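GEO10716p1 (Drosophila melanogaster, PDB 7BTG) is an arginine phosphatase of the low-molecular-weight protein tyrosine phosphatase family, probably removing phosphate from phosphorylated arginine side chains. Local coordinates at residues 10-15 with 133-138. The protein carries 1 engineered substitution. Residues are numbered along the deposited sequence; the frame is centred on the assembly and turned at random.
Sequences NTCRSP and GGFNAA. With PO4 (phosphate ion), chain B.
Arg-13 grips one phosphate oxygen, O3, twice: its backbone N lies 2.8 Å from O3, and its side-chain NE reaches back to O3 at 2.7 Å. Next along the guanidinium edge, Arg-13 NH2 donates to phosphate O4 at 2.8 Å in a nearly straight bond (174°), with the phosphorus in the guanidinium plane. The bend at chi3 (-66°) swings the guanidinium round to the flank of the phosphate, so that NE and NH2 meet it side-on. NH1 is committed to a salt bridge with Asp-86 and a hydrogen bond to the carbonyl of Ile-123, which should fix the turn of the group. Oxygen O1 is shared by the amides of Thr-11 and Cys-12, each N standing 2.8 Å from O1. Gly-9 N and Ser-7 OG also bind the ion. Ser-7 sits where this family's C-X5-R P-loop carries its nucleophilic cysteine, so it is probably the engineered residue.

Helix 133-154 meets the outer flank of this loop. Cys-12, the N-cap of helix 13-27, makes a Cys sulfur-aromatic contact with Phe-135, SG lying 3.4 Å from CZ and approaching obliquely, 62° off the ring normal. The same SG is 3.4 Å from phosphate O2; beside the backbone N and anti to the carbonyl carbon, it sits between ring and ion. One turn further along helix 133-154, Ala-138 CB only brushes Arg-13 CG, at 4.5 Å. Replacing Arg-13 by a leucine would probably cost O3 and O4 their guanidinium donors and leave Asp-86 without its charged mate. Loop amides leading into the start of helix 13-27, together with the arginine, should concentrate positive potential on the anion, consistent with a site built for the phosphoryl group; the apolar ring of Phe-135 meets the loop through this sulfur-aromatic contact, with no hydrogen bond across the two segments.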
loop_
_atom_site.group_PDB
_atom_site.type_symbol
_atom_site.label_atom_id
_atom_site.label_comp_id
_atom_site.label_asym_id
_atom_site.label_seq_id
_atom_site.Cartn_x
_atom_site.Cartn_y
_atom_site.Cartn_z
ATOM N N ASN A 10 1.690 5.337 -7.330
ATOM C CA ASN A 10 2.683 5.373 -6.249
ATOM C C ASN A 10 2.918 6.802 -5.771
ATOM O O ASN A 10 4.044 7.235 -5.526
ATOM C CB ASN A 10 3.999 4.719 -6.657
ATOM C CG ASN A 10 4.927 4.522 -5.477
ATOM O OD1 ASN A 10 6.155 4.510 -5.619
ATOM N ND2 ASN A 10 4.340 4.398 -4.287
ATOM N N THR A 11 1.822 7.531 -5.619
ATOM C CA THR A 11 1.876 8.932 -5.239
ATOM C C THR A 11 0.786 9.323 -4.257
ATOM O O THR A 11 0.924 10.360 -3.609
ATOM C CB THR A 11 1.784 9.824 -6.499
ATOM O OG1 THR A 11 1.815 11.209 -6.147
ATOM C CG2 THR A 11 0.510 9.530 -7.292
ATOM N N CYS A 12 -0.276 8.523 -4.092
ATOM C CA CYS A 12 -1.321 8.829 -3.120
ATOM C C CYS A 12 -1.510 7.671 -2.147
ATOM O O CYS A 12 -1.002 7.712 -1.027
ATOM C CB CYS A 12 -2.645 9.142 -3.823
ATOM S SG CYS A 12 -2.649 10.615 -4.875
ATOM N N ARG A 13 -2.196 6.613 -2.591
ATOM C CA ARG A 13 -2.609 5.541 -1.689
ATOM C C ARG A 13 -1.420 4.752 -1.150
ATOM O O ARG A 13 -1.331 4.507 0.057
ATOM C CB ARG A 13 -3.601 4.611 -2.399
ATOM C CG ARG A 13 -4.917 5.270 -2.716
ATOM C CD ARG A 13 -5.705 4.443 -3.706
ATOM N NE ARG A 13 -5.014 4.426 -4.995
ATOM C CZ ARG A 13 -5.410 3.727 -6.060
ATOM N NH1 ARG A 13 -6.516 2.979 -5.995
ATOM N NH2 ARG A 13 -4.695 3.778 -7.187
ATOM N N SER A 14 -0.508 4.324 -2.024
ATOM C CA SER A 14 0.558 3.456 -1.552
ATOM C C SER A 14 1.544 4.170 -0.622
ATOM O O SER A 14 1.969 3.569 0.379
ATOM C CB SER A 14 1.293 2.773 -2.720
ATOM O OG SER A 14 1.558 3.610 -3.841
ATOM N N PRO A 15 1.942 5.424 -0.876
ATOM C CA PRO A 15 2.838 6.075 0.097
ATOM C C PRO A 15 2.160 6.315 1.430
ATOM O O PRO A 15 2.818 6.245 2.475
ATOM C CB PRO A 15 3.224 7.397 -0.586
ATOM C CG PRO A 15 2.910 7.204 -2.036
ATOM C CD PRO A 15 1.733 6.273 -2.070
ATOM N N GLY A 133 -11.855 14.843 0.393
ATOM C CA GLY A 133 -12.731 13.720 0.703
ATOM C C GLY A 133 -12.196 12.383 0.219
ATOM O O GLY A 133 -12.344 11.361 0.895
ATOM N N GLY A 134 -11.561 12.368 -0.954
ATOM C CA GLY A 134 -10.983 11.128 -1.437
ATOM C C GLY A 134 -9.801 10.675 -0.602
ATOM O O GLY A 134 -9.656 9.488 -0.318
ATOM N N PHE A 135 -8.937 11.608 -0.201
ATOM C CA PHE A 135 -7.802 11.222 0.627
ATOM C C PHE A 135 -8.262 10.757 2.000
ATOM O O PHE A 135 -7.674 9.837 2.576
ATOM C CB PHE A 135 -6.824 12.379 0.765
ATOM C CG PHE A 135 -5.775 12.418 -0.303
ATOM C CD1 PHE A 135 -4.564 11.767 -0.128
ATOM C CD2 PHE A 135 -6.000 13.111 -1.486
ATOM C CE1 PHE A 135 -3.599 11.803 -1.107
ATOM C CE2 PHE A 135 -5.040 13.140 -2.476
ATOM C CZ PHE A 135 -3.834 12.490 -2.279
ATOM N N ASN A 136 -9.325 11.368 2.530
ATOM C CA ASN A 136 -9.766 11.050 3.886
ATOM C C ASN A 136 -10.373 9.660 3.945
ATOM O O ASN A 136 -10.051 8.873 4.839
ATOM C CB ASN A 136 -10.764 12.101 4.383
ATOM C CG ASN A 136 -10.103 13.430 4.678
ATOM O OD1 ASN A 136 -8.973 13.475 5.170
ATOM N ND2 ASN A 136 -10.785 14.515 4.361
ATOM N N ALA A 137 -11.256 9.339 2.996
ATOM C CA ALA A 137 -11.766 7.976 2.907
ATOM C C ALA A 137 -10.631 6.965 2.751
ATOM O O ALA A 137 -10.618 5.922 3.421
ATOM C CB ALA A 137 -12.748 7.859 1.743
ATOM N N ALA A 138 -9.665 7.255 1.873
ATOM C CA ALA A 138 -8.580 6.305 1.647
ATOM C C ALA A 138 -7.749 6.117 2.905
ATOM O O ALA A 138 -7.336 4.996 3.230
ATOM C CB ALA A 138 -7.693 6.771 0.487
HETATM P P PO4 B . -2.203 6.516 -6.412
HETATM O O1 PO4 B . -0.725 6.546 -6.072
HETATM O O2 PO4 B . -2.626 7.872 -6.916
HETATM O O3 PO4 B . -3.079 6.225 -5.217
HETATM O O4 PO4 B . -2.491 5.420 -7.437
#